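Local atomic coordinates of putative Lipoprotein (Shewanella oneidensis, PDB entry 3U24), a protein that is of unknown function but binds zinc and calcium ions and belongs to the DUF885 family, whose clan is that of the zinc metallopeptidases. Residues 256-261 / 528-533; 262-267 / 479-484; 490-495 / 509-514. All coordinates share one frame; numbering follows the deposited sequence.

Interaction 1. Residues 256-261 / 528-533; sequences AGMTAK and YREIYD
Glu530, on helix 523-542, reaches across to Ala256 and Gly257 in the turn that joins helix 243-254 to helix 260-289, a helix-to-loop contact at the surface of this largely helical DUF885 fold. Thr259, at the end of the turn, is the N-cap residue of helix 260-289. One hydrogen bond joins the two segments: the backbone N of Gly257 donates to OE2 of Glu530 over 2.8 Å, with a bent N-H...O angle of 146°. The donor stands well above the carboxylate plane, 55° out of it, so it meets OE2 over the flat group. The other oxygen packs against the preceding residue: OE1 of Glu530 is 3.3 Å from CA of Ala256, and CB of that alanine lies only slightly farther off. Glu530 sets CG beside its backbone N (chi1 -78°) and runs extended beyond it, which carries the carboxylate the full distance to the turn.

The apolar part is carried by Met258, present as selenomethionine. Its CE touches CG of Glu530 at 3.7 Å, the two chains sliding past each other in opposite directions. A bend at its third torsion turns the terminal methyl toward the aliphatic stem of the glutamate, while Met258 also packs on Leu263 and Lys266 in the first turns of helix 260-289.

Charge pairing begins inside helix 523-542. The guanidinium of Arg529 grips Asp533 side-on, NE and NH2 both converging on OD1 from the same face of the carboxylate, and NH2 of Arg529 lies 2.8 Å from OD1 of Asp533. The remaining nitrogen reaches outward, a tie from helix 523-542 directly to helix 260-289: NH1 of Arg529 makes a salt bridge to OD2 of Asp270.

Interaction 2. Residues 262-267 / 479-484; sequences QLYQKA and DYSIHV
Tyr264 of helix 260-289 lays its ring against that of Tyr480 of helix 459-485 in an offset stack, with centroids 4.7 Å apart and planes inclined by 25°. Both tyrosines hold CG anti to the backbone N (chi1 167° for Tyr264, -175° for Tyr480), which sends each ring out toward the opposing helix; the two side chains then cross at about a right angle. The rings overlap only in part, as an offset stack requires. CD1 of Tyr264 comes to 3.4 Å from CD2 of Tyr480, whereas CB of Tyr264 sits over the Tyr480 face as a CH-pi donor, 3.9 Å from the ring centroid. Val484, from the next turn of the same helix, covers the opposite face of Tyr480 and sandwiches the ring.

Ser481 meets Tyr264 obliquely, its OG 3.5 Å from CE1 of the ring. A water in the plane of the Tyr264 ring bridges OH of Tyr264, at 2.7 Å, and OG of Ser481, to which it donates. OG is also hydrogen-bonded to the carbonyl oxygen of Ile477, one turn back. The chemistry thus implies helix packing by aromatic faces, with water linking the polar ends at one margin.

Interaction 3. Residues 490-495 / 509-514; sequences EQAIAL and GKWRRA
Helices 489-499 and 504-516, consecutive in the chain and joined by a short loop, pack on each other through Trp511, which projects from the second onto the first, close to a calcium ion. The indole meets the small side chain of Ala492: CB of Ala492 lies 3.6 Å from CE3 of Trp511 and 4.1 Å from CZ3 of the same ring, approaching obliquely on the six-membered side of the indole. With chi1 at 165°, CG of Trp511 is anti to the backbone N, which swings the ring out from its own helix and across the gap. The small alanine is consistent with the close approach of the backbones, whose CA atoms in Ala492 and Trp511 are 6.6 Å apart.

A looser apolar touch follows one residue on. CD1 of Ile493 reaches to 4.5 Å from CB of Trp511, meeting the stem of the side chain where Ala492 meets the ring. The same isoleucine packs on Arg504 and Ala507, so it contacts helix 504-516 over more than one turn.

The tryptophan side chain is about 4 Å from that of Glu489, a calcium ligand seen in a crystal structure of this protein, and about 5 Å from a bound calcium ion. The apolar contact thus borders the calcium region.

Helix 459-485 backs this helix pair: Leu478 packs on Ala492 and Leu495, while Ile482 packs on Trp511 and Ala514. Arg240, from a loop, also touches the indole, so the ring is set among both helices, helix 459-485 and that loop.

Overall arrangement
Interaction 1 is a surface contact, whereas interactions 2 and 3 are mostly buried. Chemistry follows place: interaction 1 has one carboxylate hydrogen bond to a turn, beside a selenomethionine packing on the glutamate stem; two aromatic faces with a bridging water meet in interaction 2, and interaction 3 is purely apolar. Interaction 1 uses the turn leading into helix 260-289, and interaction 2 that helix itself; their centres are 12 Å apart and they touch directly, SE of Met258 packing on CE of Lys266. Helix 459-485, used by interaction 2, carries the link to interaction 3: NE2 of His483 and the backbone O of Ala514 are 2.8 Å apart, a probable hydrogen bond. Interactions 1 and 3 do not touch.

Interaction 1. Residues 256-261 / 528-533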
loop_
_atom_site.group_PDB
_atom_site.type_symbol
_atom_site.label_atom_id
_atom_site.label_comp_id
_atom_site.label_asym_id
_atom_site.label_seq_id
_atom_site.Cartn_x
_atom_site.Cartn_y
_atom_site.Cartn_z
ATOM N N ALA A 256 12.270 -3.331 8.753
ATOM C CA ALA A 256 12.091 -4.385 9.742
ATOM C C ALA A 256 13.376 -4.552 10.536
ATOM O O ALA A 256 14.494 -4.172 10.102
ATOM C CB ALA A 256 11.776 -5.709 9.053
ATOM N N GLY A 257 13.182 -5.176 11.682
ATOM C CA GLY A 257 14.238 -5.574 12.572
ATOM C C GLY A 257 14.744 -6.966 12.275
ATOM O O GLY A 257 15.263 -7.615 13.160
HETATM N N MSE A 258 14.583 -7.426 11.044
HETATM C CA MSE A 258 15.168 -8.700 10.595
HETATM C C MSE A 258 15.402 -8.621 9.075
HETATM O O MSE A 258 14.954 -7.649 8.423
HETATM C CB MSE A 258 14.234 -9.848 10.953
HETATM C CG MSE A 258 12.936 -9.847 10.172
HETATM SE SE MSE A 258 11.603 -11.213 10.735
HETATM C CE MSE A 258 10.403 -10.197 11.929
ATOM N N THR A 259 16.122 -9.591 8.518
ATOM C CA THR A 259 16.280 -9.657 7.048
ATOM C C THR A 259 15.046 -10.293 6.398
ATOM O O THR A 259 14.199 -10.893 7.078
ATOM C CB THR A 259 17.484 -10.516 6.638
ATOM O OG1 THR A 259 17.210 -11.859 7.022
ATOM C CG2 THR A 259 18.791 -10.025 7.294
ATOM N N ALA A 260 14.999 -10.239 5.065
ATOM C CA ALA A 260 13.880 -10.812 4.306
ATOM C C ALA A 260 13.961 -12.325 4.431
ATOM O O ALA A 260 12.953 -12.983 4.582
ATOM C CB ALA A 260 13.923 -10.373 2.839
ATOM N N LYS A 261 15.181 -12.859 4.427
ATOM C CA LYS A 261 15.387 -14.293 4.569
ATOM C C LYS A 261 14.832 -14.727 5.919
ATOM O O LYS A 261 14.153 -15.706 6.038
ATOM C CB LYS A 261 16.879 -14.615 4.487
ATOM C CG LYS A 261 17.212 -16.104 4.574
ATOM C CD LYS A 261 18.683 -16.324 4.293
ATOM C CE LYS A 261 18.964 -17.777 3.937
ATOM N NZ LYS A 261 20.423 -18.031 4.073
ATOM N N TYR A 528 2.934 -7.392 11.134
ATOM C CA TYR A 528 2.243 -8.295 12.030
ATOM C C TYR A 528 3.191 -9.110 12.926
ATOM O O TYR A 528 3.017 -9.181 14.151
ATOM C CB TYR A 528 1.352 -9.215 11.221
ATOM C CG TYR A 528 0.892 -10.456 11.938
ATOM C CD1 TYR A 528 0.078 -10.377 13.065
ATOM C CD2 TYR A 528 1.234 -11.715 11.459
ATOM C CE1 TYR A 528 -0.376 -11.523 13.703
ATOM C CE2 TYR A 528 0.809 -12.860 12.100
ATOM C CZ TYR A 528 0.010 -12.763 13.217
ATOM O OH TYR A 528 -0.392 -13.916 13.832
ATOM N N ARG A 529 4.206 -9.698 12.328
ATOM C CA ARG A 529 5.110 -10.588 13.057
ATOM C C ARG A 529 5.904 -9.779 14.055
ATOM O O ARG A 529 6.047 -10.189 15.206
ATOM C CB ARG A 529 6.050 -11.334 12.088
ATOM C CG ARG A 529 6.615 -12.665 12.594
ATOM C CD ARG A 529 5.551 -13.716 12.952
ATOM N NE ARG A 529 5.444 -13.917 14.398
ATOM C CZ ARG A 529 4.536 -14.689 15.011
ATOM N NH1 ARG A 529 3.627 -15.402 14.337
ATOM N NH2 ARG A 529 4.553 -14.764 16.334
ATOM N N GLU A 530 6.407 -8.608 13.634
ATOM C CA GLU A 530 7.188 -7.775 14.573
ATOM C C GLU A 530 6.352 -7.269 15.739
ATOM O O GLU A 530 6.839 -7.223 16.838
ATOM C CB GLU A 530 7.885 -6.590 13.883
ATOM C CG GLU A 530 9.149 -6.930 13.119
ATOM C CD GLU A 530 9.931 -5.678 12.721
ATOM O OE1 GLU A 530 9.528 -5.003 11.761
ATOM O OE2 GLU A 530 10.923 -5.332 13.388
ATOM N N ILE A 531 5.109 -6.881 15.496
ATOM C CA ILE A 531 4.215 -6.379 16.548
ATOM C C ILE A 531 3.844 -7.481 17.559
ATOM O O ILE A 531 3.973 -7.285 18.794
ATOM C CB ILE A 531 2.932 -5.721 15.975
ATOM C CG1 ILE A 531 3.284 -4.455 15.192
ATOM C CG2 ILE A 531 1.951 -5.363 17.086
ATOM C CD1 ILE A 531 2.127 -3.876 14.382
ATOM N N TYR A 532 3.423 -8.636 17.056
ATOM C CA TYR A 532 3.094 -9.777 17.920
ATOM C C TYR A 532 4.314 -10.237 18.711
ATOM O O TYR A 532 4.216 -10.421 19.919
ATOM C CB TYR A 532 2.523 -10.966 17.114
ATOM C CG TYR A 532 1.783 -11.959 17.967
ATOM C CD1 TYR A 532 2.457 -12.994 18.624
ATOM C CD2 TYR A 532 0.395 -11.870 18.136
ATOM C CE1 TYR A 532 1.765 -13.922 19.416
ATOM C CE2 TYR A 532 -0.316 -12.773 18.957
ATOM C CZ TYR A 532 0.378 -13.791 19.610
ATOM O OH TYR A 532 -0.320 -14.696 20.409
ATOM N N ASP A 533 5.449 -10.433 18.055
ATOM C CA ASP A 533 6.678 -10.826 18.786
ATOM C C ASP A 533 7.104 -9.738 19.791
ATOM O O ASP A 533 7.454 -10.049 20.896
ATOM C CB ASP A 533 7.843 -11.127 17.849
ATOM C CG ASP A 533 7.582 -12.338 16.935
ATOM O OD1 ASP A 533 6.676 -13.177 17.262
ATOM O OD2 ASP A 533 8.303 -12.430 15.883
#

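Interaction 2. Residues 262-267 / 479-484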
loop_
_atom_site.group_PDB
_atom_site.type_symbol
_atom_site.label_atom_id
_atom_site.label_comp_id
_atom_site.label_asym_id
_atom_site.label_seq_id
_atom_site.Cartn_x
_atom_site.Cartn_y
_atom_site.Cartn_z
ATOM N N GLN A 262 15.113 -13.955 6.953
ATOM C CA GLN A 262 14.555 -14.312 8.248
ATOM C C GLN A 262 13.031 -14.307 8.249
ATOM O O GLN A 262 12.394 -15.200 8.821
ATOM C CB GLN A 262 15.080 -13.377 9.344
ATOM C CG GLN A 262 16.462 -13.700 9.853
ATOM C CD GLN A 262 16.894 -12.615 10.822
ATOM O OE1 GLN A 262 17.082 -11.456 10.434
ATOM N NE2 GLN A 262 17.009 -12.971 12.097
ATOM N N LEU A 263 12.432 -13.305 7.634
ATOM C CA LEU A 263 10.958 -13.253 7.600
ATOM C C LEU A 263 10.373 -14.465 6.819
ATOM O O LEU A 263 9.355 -15.039 7.199
ATOM C CB LEU A 263 10.482 -11.978 6.939
ATOM C CG LEU A 263 8.958 -11.726 6.996
ATOM C CD1 LEU A 263 8.498 -11.359 8.411
ATOM C CD2 LEU A 263 8.577 -10.676 5.999
ATOM N N TYR A 264 11.003 -14.785 5.699
ATOM C CA TYR A 264 10.600 -15.933 4.875
ATOM C C TYR A 264 10.631 -17.211 5.710
ATOM O O TYR A 264 9.694 -17.974 5.690
ATOM C CB TYR A 264 11.538 -16.099 3.689
ATOM C CG TYR A 264 11.402 -17.420 2.948
ATOM C CD1 TYR A 264 10.399 -17.609 2.021
ATOM C CD2 TYR A 264 12.321 -18.459 3.149
ATOM C CE1 TYR A 264 10.290 -18.801 1.340
ATOM C CE2 TYR A 264 12.227 -19.643 2.476
ATOM C CZ TYR A 264 11.196 -19.808 1.564
ATOM O OH TYR A 264 11.079 -20.979 0.874
ATOM N N GLN A 265 11.711 -17.429 6.440
ATOM C CA GLN A 265 11.819 -18.628 7.268
ATOM C C GLN A 265 10.711 -18.671 8.326
ATOM O O GLN A 265 10.087 -19.712 8.525
ATOM C CB GLN A 265 13.222 -18.762 7.893
ATOM C CG GLN A 265 14.314 -18.921 6.809
ATOM C CD GLN A 265 15.755 -18.882 7.358
ATOM O OE1 GLN A 265 16.059 -18.203 8.366
ATOM N NE2 GLN A 265 16.639 -19.626 6.704
ATOM N N LYS A 266 10.414 -17.535 8.952
ATOM C CA LYS A 266 9.284 -17.466 9.858
ATOM C C LYS A 266 7.948 -17.745 9.131
ATOM O O LYS A 266 7.041 -18.374 9.703
ATOM C CB LYS A 266 9.209 -16.115 10.567
ATOM C CG LYS A 266 10.223 -15.886 11.698
ATOM C CD LYS A 266 10.136 -14.411 12.152
ATOM C CE LYS A 266 11.338 -13.959 12.973
ATOM N NZ LYS A 266 11.180 -14.518 14.340
ATOM N N ALA A 267 7.813 -17.247 7.910
ATOM C CA ALA A 267 6.547 -17.409 7.153
ATOM C C ALA A 267 6.311 -18.897 6.831
ATOM O O ALA A 267 5.196 -19.409 6.962
ATOM C CB ALA A 267 6.536 -16.543 5.884
ATOM N N ASP A 479 6.322 -13.495 -2.672
ATOM C CA ASP A 479 7.124 -12.360 -3.133
ATOM C C ASP A 479 8.619 -12.695 -3.074
ATOM O O ASP A 479 9.367 -12.453 -4.033
ATOM C CB ASP A 479 6.817 -11.084 -2.368
ATOM C CG ASP A 479 7.421 -9.845 -3.038
ATOM O OD1 ASP A 479 6.880 -9.396 -4.093
ATOM O OD2 ASP A 479 8.416 -9.301 -2.485
ATOM N N TYR A 480 9.019 -13.307 -1.967
ATOM C CA TYR A 480 10.395 -13.683 -1.729
ATOM C C TYR A 480 10.831 -14.768 -2.687
ATOM O O TYR A 480 11.883 -14.656 -3.317
ATOM C CB TYR A 480 10.570 -14.142 -0.266
ATOM C CG TYR A 480 11.998 -14.452 0.129
ATOM C CD1 TYR A 480 12.865 -13.444 0.538
ATOM C CD2 TYR A 480 12.496 -15.742 0.057
ATOM C CE1 TYR A 480 14.205 -13.729 0.884
ATOM C CE2 TYR A 480 13.819 -16.035 0.391
ATOM C CZ TYR A 480 14.670 -15.033 0.827
ATOM O OH TYR A 480 15.996 -15.334 1.171
ATOM N N SER A 481 10.028 -15.821 -2.806
ATOM C CA SER A 481 10.423 -16.955 -3.639
ATOM C C SER A 481 10.559 -16.578 -5.109
ATOM O O SER A 481 11.444 -17.067 -5.771
ATOM C CB SER A 481 9.505 -18.147 -3.439
ATOM O OG SER A 481 9.458 -18.464 -2.042
ATOM N N ILE A 482 9.709 -15.689 -5.588
ATOM C CA ILE A 482 9.763 -15.226 -6.974
ATOM C C ILE A 482 11.056 -14.443 -7.242
ATOM O O ILE A 482 11.772 -14.729 -8.172
ATOM C CB ILE A 482 8.513 -14.365 -7.297
ATOM C CG1 ILE A 482 7.305 -15.280 -7.468
ATOM C CG2 ILE A 482 8.705 -13.523 -8.568
ATOM C CD1 ILE A 482 5.992 -14.520 -7.625
ATOM N N HIS A 483 11.379 -13.498 -6.379
ATOM C CA HIS A 483 12.502 -12.604 -6.595
ATOM C C HIS A 483 13.854 -13.148 -6.180
ATOM O O HIS A 483 14.882 -12.725 -6.719
ATOM C CB HIS A 483 12.208 -11.293 -5.914
ATOM C CG HIS A 483 11.178 -10.518 -6.638
ATOM N ND1 HIS A 483 11.431 -9.949 -7.828
ATOM C CD2 HIS A 483 9.827 -10.320 -6.389
ATOM C CE1 HIS A 483 10.313 -9.390 -8.290
ATOM N NE2 HIS A 483 9.339 -9.591 -7.400
ATOM N N VAL A 484 13.853 -14.114 -5.258
ATOM C CA VAL A 484 15.072 -14.628 -4.682
ATOM C C VAL A 484 15.303 -16.087 -5.044
ATOM O O VAL A 484 16.456 -16.511 -5.154
ATOM C CB VAL A 484 15.118 -14.445 -3.124
ATOM C CG1 VAL A 484 16.448 -14.979 -2.540
ATOM C CG2 VAL A 484 14.971 -12.967 -2.789
HETATM O O HOH W 1 9.518 -20.896 -1.271
#

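Interaction 3. Residues 490-495 / 509-514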
loop_
_atom_site.group_PDB
_atom_site.type_symbol
_atom_site.label_atom_id
_atom_site.label_comp_id
_atom_site.label_asym_id
_atom_site.label_seq_id
_atom_site.Cartn_x
_atom_site.Cartn_y
_atom_site.Cartn_z
ATOM N N GLU A 490 3.606 -21.512 -12.352
ATOM C CA GLU A 490 2.838 -22.685 -11.898
ATOM C C GLU A 490 3.041 -22.936 -10.405
ATOM O O GLU A 490 2.092 -23.217 -9.688
ATOM C CB GLU A 490 3.197 -23.966 -12.704
ATOM N N GLN A 491 4.275 -22.842 -9.913
ATOM C CA GLN A 491 4.485 -22.968 -8.459
ATOM C C GLN A 491 3.766 -21.861 -7.689
ATOM O O GLN A 491 3.169 -22.123 -6.652
ATOM C CB GLN A 491 5.977 -22.966 -8.113
ATOM C CG GLN A 491 6.704 -24.214 -8.576
ATOM C CD GLN A 491 8.201 -24.018 -8.692
ATOM O OE1 GLN A 491 8.711 -22.904 -8.573
ATOM N NE2 GLN A 491 8.917 -25.115 -8.936
ATOM N N ALA A 492 3.767 -20.642 -8.211
ATOM C CA ALA A 492 3.139 -19.526 -7.465
ATOM C C ALA A 492 1.642 -19.743 -7.391
ATOM O O ALA A 492 1.030 -19.522 -6.347
ATOM C CB ALA A 492 3.459 -18.176 -8.082
ATOM N N ILE A 493 1.050 -20.180 -8.497
ATOM C CA ILE A 493 -0.395 -20.450 -8.534
ATOM C C ILE A 493 -0.797 -21.592 -7.570
ATOM O O ILE A 493 -1.812 -21.486 -6.894
ATOM C CB ILE A 493 -0.900 -20.808 -9.963
ATOM C CG1 ILE A 493 -0.732 -19.635 -10.924
ATOM C CG2 ILE A 493 -2.372 -21.260 -9.962
ATOM C CD1 ILE A 493 -1.435 -18.369 -10.473
ATOM N N ALA A 494 0.006 -22.655 -7.505
ATOM C CA ALA A 494 -0.255 -23.809 -6.634
ATOM C C ALA A 494 -0.087 -23.388 -5.163
ATOM O O ALA A 494 -0.871 -23.788 -4.337
ATOM C CB ALA A 494 0.654 -25.021 -7.010
ATOM N N LEU A 495 0.889 -22.521 -4.843
ATOM C CA LEU A 495 0.967 -21.936 -3.495
ATOM C C LEU A 495 -0.350 -21.224 -3.101
ATOM O O LEU A 495 -0.963 -21.495 -2.058
ATOM C CB LEU A 495 2.118 -20.933 -3.419
ATOM C CG LEU A 495 2.427 -20.196 -2.091
ATOM C CD1 LEU A 495 3.135 -21.158 -1.114
ATOM C CD2 LEU A 495 3.279 -18.933 -2.358
ATOM N N GLY A 509 -3.891 -12.835 -10.239
ATOM C CA GLY A 509 -3.690 -11.448 -9.881
ATOM C C GLY A 509 -2.457 -11.262 -8.993
ATOM O O GLY A 509 -1.672 -10.322 -9.179
ATOM N N LYS A 510 -2.267 -12.179 -8.054
ATOM C CA LYS A 510 -1.117 -12.132 -7.175
ATOM C C LYS A 510 0.200 -12.388 -7.890
ATOM O O LYS A 510 1.179 -11.682 -7.657
ATOM C CB LYS A 510 -1.288 -13.108 -6.032
ATOM C CG LYS A 510 -2.216 -12.620 -4.948
ATOM C CD LYS A 510 -1.553 -11.566 -4.066
ATOM C CE LYS A 510 -2.549 -11.049 -3.026
ATOM N NZ LYS A 510 -2.906 -12.105 -2.021
ATOM N N TRP A 511 0.226 -13.363 -8.790
ATOM C CA TRP A 511 1.403 -13.577 -9.609
ATOM C C TRP A 511 1.792 -12.308 -10.371
ATOM O O TRP A 511 2.950 -11.868 -10.325
ATOM C CB TRP A 511 1.157 -14.734 -10.578
ATOM C CG TRP A 511 2.149 -14.794 -11.694
ATOM C CD1 TRP A 511 1.966 -14.404 -13.010
ATOM C CD2 TRP A 511 3.541 -15.256 -11.624
ATOM N NE1 TRP A 511 3.131 -14.591 -13.740
ATOM C CE2 TRP A 511 4.096 -15.109 -12.972
ATOM C CE3 TRP A 511 4.338 -15.801 -10.629
ATOM C CZ2 TRP A 511 5.388 -15.464 -13.270
ATOM C CZ3 TRP A 511 5.645 -16.146 -10.941
ATOM C CH2 TRP A 511 6.153 -15.999 -12.228
ATOM N N ARG A 512 0.827 -11.725 -11.081
ATOM C CA ARG A 512 1.066 -10.511 -11.843
ATOM C C ARG A 512 1.637 -9.386 -10.981
ATOM O O ARG A 512 2.594 -8.726 -11.354
ATOM C CB ARG A 512 -0.215 -10.022 -12.518
ATOM C CG ARG A 512 0.016 -8.832 -13.458
ATOM C CD ARG A 512 -1.283 -8.376 -14.138
ATOM N NE ARG A 512 -1.053 -7.469 -15.285
ATOM C CZ ARG A 512 -1.207 -6.143 -15.258
ATOM N NH1 ARG A 512 -1.598 -5.524 -14.133
ATOM N NH2 ARG A 512 -0.968 -5.425 -16.367
ATOM N N ARG A 513 1.039 -9.181 -9.827
ATOM C CA ARG A 513 1.473 -8.135 -8.906
ATOM C C ARG A 513 2.947 -8.346 -8.457
ATOM O O ARG A 513 3.732 -7.379 -8.373
ATOM C CB ARG A 513 0.514 -8.109 -7.725
ATOM C CG ARG A 513 0.817 -7.099 -6.648
ATOM C CD ARG A 513 -0.382 -7.039 -5.717
ATOM N NE ARG A 513 -0.075 -6.328 -4.491
ATOM C CZ ARG A 513 -0.882 -6.262 -3.435
ATOM N NH1 ARG A 513 -2.075 -6.871 -3.460
ATOM N NH2 ARG A 513 -0.480 -5.592 -2.351
ATOM N N ALA A 514 3.312 -9.607 -8.227
ATOM C CA ALA A 514 4.686 -9.993 -7.844
ATOM C C ALA A 514 5.684 -9.884 -8.989
ATOM O O ALA A 514 6.875 -9.718 -8.732
ATOM C CB ALA A 514 4.716 -11.393 -7.271
#